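Long-range contacts in alpha-1,2-Mannosidase (Trichoderma reesei, PDB 1HCU), which probably trims the terminal alpha-1,2-linked mannose residues from high-mannose N-glycans, as a calcium-dependent hydrolase of glycosyl hydrolase family 47: residues 39-50 with 444-452; 62-71 with 112-123. All coordinates share one frame; numbering follows the deposited sequence.

Both contacts belong to the single family 47 catalytic domain, an (alpha/alpha)7 barrel, and lie in separate parts of it, with centres about 26 Å apart and nearest atoms about 7 Å apart, so they do not touch. Contact 1 joins the early hairpin of strands 39-41 and 46-48 to residues 444-452, nearly 400 residues later, where the chain enters helix 451-465. Contact 2 is more local: helix 56-67, the first helix after the hairpin, packs against helix 98-117, and both fall between the two segments of contact 1. Contact 1 thus brings early and late parts of the domain together, while contact 2 packs neighbouring barrel helices.

Contact 1: 39-50 with 444-452; sequences DLHPVSNSFDDE and GASDDMESF
Asp447 O lies 3.4 Å above one face of the His41 ring, toward its rim, and Phe47 C of the same hairpin lies over the rim of the other face. NE2 of the ring donates to Asp48 OD1 (2.8 Å), with the acceptor tilted slightly from the ring plane, a His-carboxylate bond that joins the two strands of a beta hairpin, 39-41 and 46-48. The Asp447 carboxylate stands steeply to the imidazole, their planes 72° apart.

This hairpin of the family 47 barrel domain packs against the loop leading into helix 451-465. Asp447 binds the turn of the hairpin through the backbone amides of Val43 and Ser44. With CG anti to the backbone N (chi1 -168°), its carboxylate reaches residues 43-44, where Val43 N donates to Asp447 OD1 at 2.7 Å. Ser44 N reaches the same oxygen from the same face, above the carboxylate plane. The other oxygen uses its syn lone pair for the hydroxyl of Ser44, OG to Asp447 OD2 2.5 Å, and Ser44 OG in turn accepts from Ser46 OG. Three donors therefore fix the rotation of this carboxylate.

Farther along, a weak backbone bond from Met449 N to Leu40 O is backed by a water linking Leu40 N with Met449 O. Met449 bends at chi3 and lays CE against Leu40 CD2 (3.8 Å), beside helix 13-33. Beyond lies an acidic cluster of Asp48, Glu50, Asp448 and Glu450, the last about 8 Å, side chain to side chain, from the predicted proton donor Glu100. A water sits between two of them, 2.6 Å from Asp448 OD1 and 2.7 Å from Glu50 OE1.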
loop_
_atom_site.group_PDB
_atom_site.type_symbol
_atom_site.label_atom_id
_atom_site.label_comp_id
_atom_site.label_asym_id
_atom_site.label_seq_id
_atom_site.Cartn_x
_atom_site.Cartn_y
_atom_site.Cartn_z
ATOM N N ASP A 39 -8.413 4.206 15.213
ATOM C CA ASP A 39 -7.184 3.538 15.632
ATOM C C ASP A 39 -6.963 3.443 17.138
ATOM O O ASP A 39 -7.425 4.276 17.911
ATOM C CB ASP A 39 -5.969 4.236 15.008
ATOM C CG ASP A 39 -6.055 4.329 13.499
ATOM O OD1 ASP A 39 -6.092 3.277 12.831
ATOM O OD2 ASP A 39 -6.084 5.459 12.976
ATOM N N LEU A 40 -6.222 2.417 17.536
ATOM C CA LEU A 40 -5.904 2.188 18.934
ATOM C C LEU A 40 -4.492 2.650 19.280
ATOM O O LEU A 40 -3.563 2.529 18.475
ATOM C CB LEU A 40 -6.013 0.702 19.266
ATOM C CG LEU A 40 -5.415 0.291 20.619
ATOM C CD1 LEU A 40 -6.389 0.624 21.752
ATOM C CD2 LEU A 40 -5.116 -1.205 20.598
ATOM N N HIS A 41 -4.350 3.198 20.482
ATOM C CA HIS A 41 -3.058 3.627 20.993
ATOM C C HIS A 41 -2.816 2.612 22.098
ATOM O O HIS A 41 -3.278 2.778 23.228
ATOM C CB HIS A 41 -3.138 5.050 21.535
ATOM C CG HIS A 41 -3.412 6.075 20.480
ATOM N ND1 HIS A 41 -3.529 7.419 20.757
ATOM C CD2 HIS A 41 -3.590 5.953 19.144
ATOM C CE1 HIS A 41 -3.767 8.083 19.641
ATOM N NE2 HIS A 41 -3.808 7.216 18.647
ATOM N N PRO A 42 -2.099 1.528 21.763
ATOM C CA PRO A 42 -1.731 0.391 22.616
ATOM C C PRO A 42 -1.127 0.657 23.998
ATOM O O PRO A 42 -1.303 -0.152 24.908
ATOM C CB PRO A 42 -0.807 -0.432 21.712
ATOM C CG PRO A 42 -0.171 0.608 20.856
ATOM C CD PRO A 42 -1.332 1.501 20.505
ATOM N N VAL A 43 -0.422 1.771 24.168
ATOM C CA VAL A 43 0.176 2.060 25.467
ATOM C C VAL A 43 -0.799 2.797 26.379
ATOM O O VAL A 43 -1.158 2.310 27.456
ATOM C CB VAL A 43 1.449 2.908 25.337
ATOM C CG1 VAL A 43 2.119 3.030 26.705
ATOM C CG2 VAL A 43 2.398 2.279 24.329
ATOM N N SER A 44 -1.229 3.974 25.943
ATOM C CA SER A 44 -2.168 4.767 26.719
ATOM C C SER A 44 -3.550 4.104 26.708
ATOM O O SER A 44 -4.415 4.430 27.518
ATOM C CB SER A 44 -2.262 6.171 26.121
ATOM O OG SER A 44 -2.649 6.107 24.759
ATOM N N ASN A 45 -3.738 3.159 25.790
ATOM C CA ASN A 45 -5.012 2.462 25.626
ATOM C C ASN A 45 -6.119 3.439 25.220
ATOM O O ASN A 45 -7.285 3.242 25.541
ATOM C CB ASN A 45 -5.398 1.709 26.907
ATOM C CG ASN A 45 -4.778 0.315 26.983
ATOM O OD1 ASN A 45 -4.635 -0.253 28.066
ATOM N ND2 ASN A 45 -4.426 -0.246 25.831
ATOM N N SER A 46 -5.739 4.503 24.520
ATOM C CA SER A 46 -6.705 5.488 24.044
ATOM C C SER A 46 -6.907 5.267 22.545
ATOM O O SER A 46 -6.518 4.232 22.004
ATOM C CB SER A 46 -6.219 6.918 24.304
ATOM O OG SER A 46 -5.048 7.209 23.564
ATOM N N PHE A 47 -7.503 6.241 21.874
ATOM C CA PHE A 47 -7.775 6.110 20.452
ATOM C C PHE A 47 -7.765 7.447 19.740
ATOM O O PHE A 47 -7.602 8.497 20.360
ATOM C CB PHE A 47 -9.147 5.464 20.251
ATOM C CG PHE A 47 -10.271 6.216 20.915
ATOM C CD1 PHE A 47 -10.722 7.433 20.402
ATOM C CD2 PHE A 47 -10.864 5.721 22.069
ATOM C CE1 PHE A 47 -11.750 8.147 21.032
ATOM C CE2 PHE A 47 -11.890 6.422 22.709
ATOM C CZ PHE A 47 -12.333 7.640 22.186
ATOM N N ASP A 48 -7.942 7.390 18.426
ATOM C CA ASP A 48 -8.009 8.588 17.609
ATOM C C ASP A 48 -8.955 8.300 16.458
ATOM O O ASP A 48 -9.351 7.148 16.245
ATOM C CB ASP A 48 -6.623 8.982 17.079
ATOM C CG ASP A 48 -6.111 8.056 15.983
ATOM O OD1 ASP A 48 -4.967 7.569 16.120
ATOM O OD2 ASP A 48 -6.828 7.823 14.980
ATOM N N ASP A 49 -9.333 9.347 15.734
ATOM C CA ASP A 49 -10.204 9.201 14.577
ATOM C C ASP A 49 -9.610 9.916 13.354
ATOM O O ASP A 49 -10.267 10.764 12.745
ATOM C CB ASP A 49 -11.605 9.735 14.897
ATOM C CG ASP A 49 -12.440 8.743 15.704
ATOM O OD1 ASP A 49 -12.547 7.571 15.281
ATOM O OD2 ASP A 49 -13.000 9.129 16.757
ATOM N N GLU A 50 -8.367 9.567 13.005
ATOM C CA GLU A 50 -7.668 10.163 11.855
ATOM C C GLU A 50 -8.387 9.849 10.553
ATOM O O GLU A 50 -8.244 10.562 9.564
ATOM C CB GLU A 50 -6.233 9.628 11.728
ATOM C CG GLU A 50 -5.317 9.910 12.904
ATOM C CD GLU A 50 -3.890 9.391 12.679
ATOM O OE1 GLU A 50 -3.723 8.196 12.328
ATOM O OE2 GLU A 50 -2.935 10.179 12.858
ATOM N N GLY A 444 11.778 3.033 21.873
ATOM C CA GLY A 444 10.579 3.469 22.562
ATOM C C GLY A 444 9.410 3.578 21.605
ATOM O O GLY A 444 9.565 4.034 20.468
ATOM N N ALA A 445 8.242 3.149 22.077
ATOM C CA ALA A 445 6.999 3.170 21.306
ATOM C C ALA A 445 6.418 4.572 21.261
ATOM O O ALA A 445 6.507 5.306 22.242
ATOM C CB ALA A 445 5.988 2.226 21.942
ATOM N N SER A 446 5.820 4.944 20.131
ATOM C CA SER A 446 5.218 6.273 20.002
ATOM C C SER A 446 3.717 6.212 20.280
ATOM O O SER A 446 2.991 7.174 20.049
ATOM C CB SER A 446 5.495 6.872 18.616
ATOM O OG SER A 446 5.184 5.976 17.564
ATOM N N ASP A 447 3.273 5.062 20.780
ATOM C CA ASP A 447 1.877 4.831 21.144
ATOM C C ASP A 447 0.862 5.012 20.013
ATOM O O ASP A 447 0.019 5.908 20.049
ATOM C CB ASP A 447 1.522 5.732 22.332
ATOM C CG ASP A 447 0.198 5.366 22.975
ATOM O OD1 ASP A 447 -0.125 4.158 23.045
ATOM O OD2 ASP A 447 -0.512 6.289 23.426
ATOM N N ASP A 448 0.940 4.149 19.006
ATOM C CA ASP A 448 0.019 4.216 17.877
ATOM C C ASP A 448 0.043 2.922 17.068
ATOM O O ASP A 448 1.092 2.323 16.862
ATOM C CB ASP A 448 0.362 5.405 16.978
ATOM C CG ASP A 448 -0.513 5.465 15.737
ATOM O OD1 ASP A 448 -1.755 5.554 15.868
ATOM O OD2 ASP A 448 0.047 5.420 14.622
ATOM N N MET A 449 -1.132 2.491 16.630
ATOM C CA MET A 449 -1.269 1.269 15.852
ATOM C C MET A 449 -2.152 1.564 14.639
ATOM O O MET A 449 -3.377 1.472 14.705
ATOM C CB MET A 449 -1.879 0.164 16.728
ATOM C CG MET A 449 -1.991 -1.194 16.053
ATOM S SD MET A 449 -2.179 -2.585 17.238
ATOM C CE MET A 449 -3.947 -2.740 17.318
ATOM N N GLU A 450 -1.509 1.933 13.539
ATOM C CA GLU A 450 -2.201 2.264 12.299
ATOM C C GLU A 450 -3.029 1.102 11.766
ATOM O O GLU A 450 -2.678 -0.065 11.958
ATOM C CB GLU A 450 -1.183 2.700 11.251
ATOM C CG GLU A 450 -0.465 3.982 11.611
ATOM C CD GLU A 450 -1.293 5.212 11.321
ATOM O OE1 GLU A 450 -0.914 6.304 11.794
ATOM O OE2 GLU A 450 -2.319 5.092 10.613
ATOM N N SER A 451 -4.117 1.429 11.076
ATOM C CA SER A 451 -4.996 0.402 10.532
ATOM C C SER A 451 -4.312 -0.528 9.519
ATOM O O SER A 451 -4.632 -1.717 9.463
ATOM C CB SER A 451 -6.250 1.046 9.912
ATOM O OG SER A 451 -5.951 1.768 8.731
ATOM N N PHE A 452 -3.374 -0.008 8.725
ATOM C CA PHE A 452 -2.702 -0.867 7.750
ATOM C C PHE A 452 -1.897 -2.000 8.416
ATOM O O PHE A 452 -1.430 -2.923 7.751
ATOM C CB PHE A 452 -1.825 -0.038 6.793
ATOM C CG PHE A 452 -0.891 0.923 7.479
ATOM C CD1 PHE A 452 0.147 0.455 8.267
ATOM C CD2 PHE A 452 -1.031 2.300 7.300
ATOM C CE1 PHE A 452 1.039 1.331 8.867
ATOM C CE2 PHE A 452 -0.142 3.190 7.899
ATOM C CZ PHE A 452 0.899 2.704 8.685
HETATM O O HOH W 1 -5.795 0.373 15.634
HETATM O O HOH W 2 -3.527 6.056 14.036
#

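Contact 2: 62-71 with 112-123; sequences LDTAILMGDA and AYDLLRGPFSSL
Two helices of the (alpha/alpha)7 barrel, 56-67 and 98-117, run side by side in nearly the same direction, their local axes 9.7 Å apart and inclined by 23°. The interface between residues 62-71 and 112-123 is apolar, with no hydrogen bond crossing it, and Ile66 is its hub. The two branches of Ile66 serve different neighbours: CD1 lies against Leu116 CG and CD2, 3.5 Å from CG, whereas CG2, anti to the backbone N, turns toward Phe120 and comes within 3.6 Å of Phe120 CB.

The ring of Phe120, in the turn that follows helix 98-117, is packed by aliphatic groups on one face and at its edge. Leu67 CD2 lies over the face, 3.8 Å from the centroid of the Phe120 ring and 23° off its normal, a CH-pi contact; Leu123 CD1 lies in plane at the ring's edge. The same Leu67 methyl also meets Leu115 CD1, and Val471 touches Leu67, Leu115 and Phe120 together. Toward the earlier turns, Leu62 CD2 packs 3.5 Å from Ala112 CB; Leu133 of helix 127-144 touches both residues.

Asp63 contributes its CB to Leu115 CD1, while its carboxylate is bound elsewhere, by His488 and Ser111 through OD1 and in a salt bridge to Lys459 through OD2. Its side chain lies about 13 Å from the bound calcium ion.

Helix 56-67 ends in a Schellman motif, with Gly69 at positive phi. Leu123 meets that turn through its two methyls: CD1 lies beside Ile66 CG2, and CD2 rests on the glycine backbone, 3.5 Å from Gly69 CA.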
loop_
_atom_site.group_PDB
_atom_site.type_symbol
_atom_site.label_atom_id
_atom_site.label_comp_id
_atom_site.label_asym_id
_atom_site.label_seq_id
_atom_site.Cartn_x
_atom_site.Cartn_y
_atom_site.Cartn_z
ATOM N N LEU A 62 -10.921 -6.320 8.321
ATOM C CA LEU A 62 -11.974 -7.268 7.986
ATOM C C LEU A 62 -11.551 -8.398 7.043
ATOM O O LEU A 62 -11.744 -9.570 7.357
ATOM C CB LEU A 62 -13.167 -6.517 7.387
ATOM C CG LEU A 62 -14.349 -7.347 6.888
ATOM C CD1 LEU A 62 -14.841 -8.261 7.991
ATOM C CD2 LEU A 62 -15.476 -6.410 6.415
ATOM N N ASP A 63 -10.980 -8.064 5.890
ATOM C CA ASP A 63 -10.591 -9.108 4.959
ATOM C C ASP A 63 -9.424 -9.951 5.459
ATOM O O ASP A 63 -9.323 -11.135 5.134
ATOM C CB ASP A 63 -10.290 -8.525 3.571
ATOM C CG ASP A 63 -9.105 -7.583 3.563
ATOM O OD1 ASP A 63 -8.753 -7.131 2.455
ATOM O OD2 ASP A 63 -8.532 -7.289 4.637
ATOM N N THR A 64 -8.546 -9.357 6.257
ATOM C CA THR A 64 -7.430 -10.114 6.791
ATOM C C THR A 64 -8.024 -11.188 7.700
ATOM O O THR A 64 -7.595 -12.342 7.677
ATOM C CB THR A 64 -6.464 -9.215 7.592
ATOM O OG1 THR A 64 -5.912 -8.215 6.722
ATOM C CG2 THR A 64 -5.328 -10.040 8.180
ATOM N N ALA A 65 -9.038 -10.808 8.479
ATOM C CA ALA A 65 -9.711 -11.732 9.393
ATOM C C ALA A 65 -10.397 -12.847 8.615
ATOM O O ALA A 65 -10.505 -13.972 9.095
ATOM C CB ALA A 65 -10.741 -10.979 10.235
ATOM N N ILE A 66 -10.873 -12.531 7.416
ATOM C CA ILE A 66 -11.544 -13.529 6.589
ATOM C C ILE A 66 -10.551 -14.576 6.083
ATOM O O ILE A 66 -10.820 -15.768 6.151
ATOM C CB ILE A 66 -12.239 -12.870 5.372
ATOM C CG1 ILE A 66 -13.448 -12.065 5.835
ATOM C CG2 ILE A 66 -12.676 -13.932 4.376
ATOM C CD1 ILE A 66 -14.075 -11.244 4.739
ATOM N N LEU A 67 -9.402 -14.122 5.587
ATOM C CA LEU A 67 -8.377 -15.028 5.055
ATOM C C LEU A 67 -7.752 -15.905 6.137
ATOM O O LEU A 67 -7.195 -16.963 5.841
ATOM C CB LEU A 67 -7.275 -14.226 4.349
ATOM C CG LEU A 67 -7.719 -13.313 3.200
ATOM C CD1 LEU A 67 -6.523 -12.534 2.669
ATOM C CD2 LEU A 67 -8.343 -14.147 2.093
ATOM N N MET A 68 -7.839 -15.455 7.386
ATOM C CA MET A 68 -7.283 -16.196 8.507
ATOM C C MET A 68 -8.295 -17.166 9.103
ATOM O O MET A 68 -7.960 -17.960 9.976
ATOM C CB MET A 68 -6.805 -15.233 9.596
ATOM C CG MET A 68 -5.581 -14.419 9.213
ATOM S SD MET A 68 -5.178 -13.184 10.463
ATOM C CE MET A 68 -3.428 -12.914 10.148
ATOM N N GLY A 69 -9.536 -17.101 8.640
ATOM C CA GLY A 69 -10.549 -18.000 9.166
ATOM C C GLY A 69 -11.076 -17.576 10.530
ATOM O O GLY A 69 -11.558 -18.409 11.297
ATOM N N ASP A 70 -10.988 -16.282 10.833
ATOM C CA ASP A 70 -11.470 -15.763 12.108
ATOM C C ASP A 70 -12.948 -15.421 12.058
ATOM O O ASP A 70 -13.337 -14.250 12.064
ATOM C CB ASP A 70 -10.671 -14.531 12.514
ATOM C CG ASP A 70 -9.213 -14.842 12.712
ATOM O OD1 ASP A 70 -8.885 -16.043 12.844
ATOM O OD2 ASP A 70 -8.398 -13.898 12.745
ATOM N N ALA A 71 -13.767 -16.465 12.028
ATOM C CA ALA A 71 -15.210 -16.314 11.965
ATOM C C ALA A 71 -15.756 -15.276 12.953
ATOM O O ALA A 71 -16.438 -14.338 12.546
ATOM C CB ALA A 71 -15.879 -17.673 12.187
ATOM N N ALA A 112 -13.731 -7.434 1.049
ATOM C CA ALA A 112 -14.497 -8.300 1.935
ATOM C C ALA A 112 -15.707 -8.830 1.168
ATOM O O ALA A 112 -16.055 -10.007 1.271
ATOM C CB ALA A 112 -14.957 -7.525 3.161
ATOM N N TYR A 113 -16.343 -7.965 0.390
ATOM C CA TYR A 113 -17.504 -8.387 -0.378
ATOM C C TYR A 113 -17.123 -9.487 -1.377
ATOM O O TYR A 113 -17.783 -10.526 -1.443
ATOM C CB TYR A 113 -18.105 -7.184 -1.101
ATOM C CG TYR A 113 -19.364 -7.494 -1.870
ATOM C CD1 TYR A 113 -20.581 -7.703 -1.222
ATOM C CD2 TYR A 113 -19.332 -7.577 -3.256
ATOM C CE1 TYR A 113 -21.736 -7.989 -1.952
ATOM C CE2 TYR A 113 -20.458 -7.858 -3.984
ATOM C CZ TYR A 113 -21.656 -8.065 -3.338
ATOM O OH TYR A 113 -22.751 -8.377 -4.108
ATOM N N ASP A 114 -16.048 -9.269 -2.133
ATOM C CA ASP A 114 -15.609 -10.257 -3.110
ATOM C C ASP A 114 -15.202 -11.582 -2.464
ATOM O O ASP A 114 -15.474 -12.649 -3.010
ATOM C CB ASP A 114 -14.450 -9.716 -3.960
ATOM C CG ASP A 114 -14.921 -8.787 -5.078
ATOM O OD1 ASP A 114 -16.086 -8.914 -5.511
ATOM O OD2 ASP A 114 -14.122 -7.944 -5.542
ATOM N N LEU A 115 -14.557 -11.526 -1.305
ATOM C CA LEU A 115 -14.149 -12.755 -0.641
ATOM C C LEU A 115 -15.351 -13.518 -0.070
ATOM O O LEU A 115 -15.478 -14.728 -0.279
ATOM C CB LEU A 115 -13.140 -12.451 0.471
ATOM C CG LEU A 115 -11.777 -11.895 0.024
ATOM C CD1 LEU A 115 -10.941 -11.546 1.247
ATOM C CD2 LEU A 115 -11.051 -12.908 -0.838
ATOM N N LEU A 116 -16.238 -12.810 0.627
ATOM C CA LEU A 116 -17.414 -13.438 1.229
ATOM C C LEU A 116 -18.427 -13.978 0.211
ATOM O O LEU A 116 -19.300 -14.766 0.562
ATOM C CB LEU A 116 -18.099 -12.458 2.197
ATOM C CG LEU A 116 -17.241 -12.114 3.424
ATOM C CD1 LEU A 116 -18.020 -11.226 4.376
ATOM C CD2 LEU A 116 -16.822 -13.391 4.128
ATOM N N ARG A 117 -18.314 -13.546 -1.043
ATOM C CA ARG A 117 -19.197 -14.029 -2.096
ATOM C C ARG A 117 -18.454 -15.023 -2.975
ATOM O O ARG A 117 -19.061 -15.718 -3.791
ATOM C CB ARG A 117 -19.700 -12.889 -2.975
ATOM C CG ARG A 117 -20.636 -11.943 -2.274
ATOM C CD ARG A 117 -21.448 -11.191 -3.287
ATOM N NE ARG A 117 -22.437 -12.052 -3.924
ATOM C CZ ARG A 117 -23.054 -11.753 -5.061
ATOM N NH1 ARG A 117 -22.771 -10.614 -5.680
ATOM N NH2 ARG A 117 -23.949 -12.586 -5.575
ATOM N N GLY A 118 -17.141 -15.089 -2.801
ATOM C CA GLY A 118 -16.339 -15.996 -3.592
ATOM C C GLY A 118 -15.851 -17.227 -2.851
ATOM O O GLY A 118 -16.642 -17.951 -2.248
ATOM N N PRO A 119 -14.534 -17.475 -2.862
ATOM C CA PRO A 119 -13.895 -18.622 -2.212
ATOM C C PRO A 119 -13.843 -18.612 -0.688
ATOM O O PRO A 119 -13.255 -19.508 -0.090
ATOM C CB PRO A 119 -12.502 -18.618 -2.828
ATOM C CG PRO A 119 -12.214 -17.150 -2.895
ATOM C CD PRO A 119 -13.517 -16.565 -3.427
ATOM N N PHE A 120 -14.437 -17.604 -0.061
ATOM C CA PHE A 120 -14.447 -17.530 1.395
ATOM C C PHE A 120 -15.847 -17.274 1.916
ATOM O O PHE A 120 -16.014 -16.783 3.027
ATOM C CB PHE A 120 -13.511 -16.425 1.905
ATOM C CG PHE A 120 -12.054 -16.751 1.763
ATOM C CD1 PHE A 120 -11.426 -16.668 0.525
ATOM C CD2 PHE A 120 -11.318 -17.190 2.861
ATOM C CE1 PHE A 120 -10.090 -17.019 0.375
ATOM C CE2 PHE A 120 -9.973 -17.546 2.723
ATOM C CZ PHE A 120 -9.359 -17.461 1.477
ATOM N N SER A 121 -16.853 -17.622 1.120
ATOM C CA SER A 121 -18.244 -17.403 1.507
ATOM C C SER A 121 -18.675 -18.133 2.775
ATOM O O SER A 121 -19.647 -17.737 3.424
ATOM C CB SER A 121 -19.169 -17.795 0.359
ATOM O OG SER A 121 -19.006 -19.161 0.035
ATOM N N SER A 122 -17.956 -19.194 3.128
ATOM C CA SER A 122 -18.274 -19.970 4.323
ATOM C C SER A 122 -18.102 -19.142 5.601
ATOM O O SER A 122 -18.827 -19.341 6.580
ATOM C CB SER A 122 -17.387 -21.218 4.400
ATOM O OG SER A 122 -16.029 -20.864 4.606
ATOM N N LEU A 123 -17.145 -18.215 5.590
ATOM C CA LEU A 123 -16.883 -17.365 6.756
ATOM C C LEU A 123 -17.996 -16.360 7.053
ATOM O O LEU A 123 -17.816 -15.444 7.854
ATOM C CB LEU A 123 -15.553 -16.621 6.587
ATOM C CG LEU A 123 -14.299 -17.384 7.026
ATOM C CD1 LEU A 123 -13.281 -17.418 5.899
ATOM C CD2 LEU A 123 -13.707 -16.722 8.266
#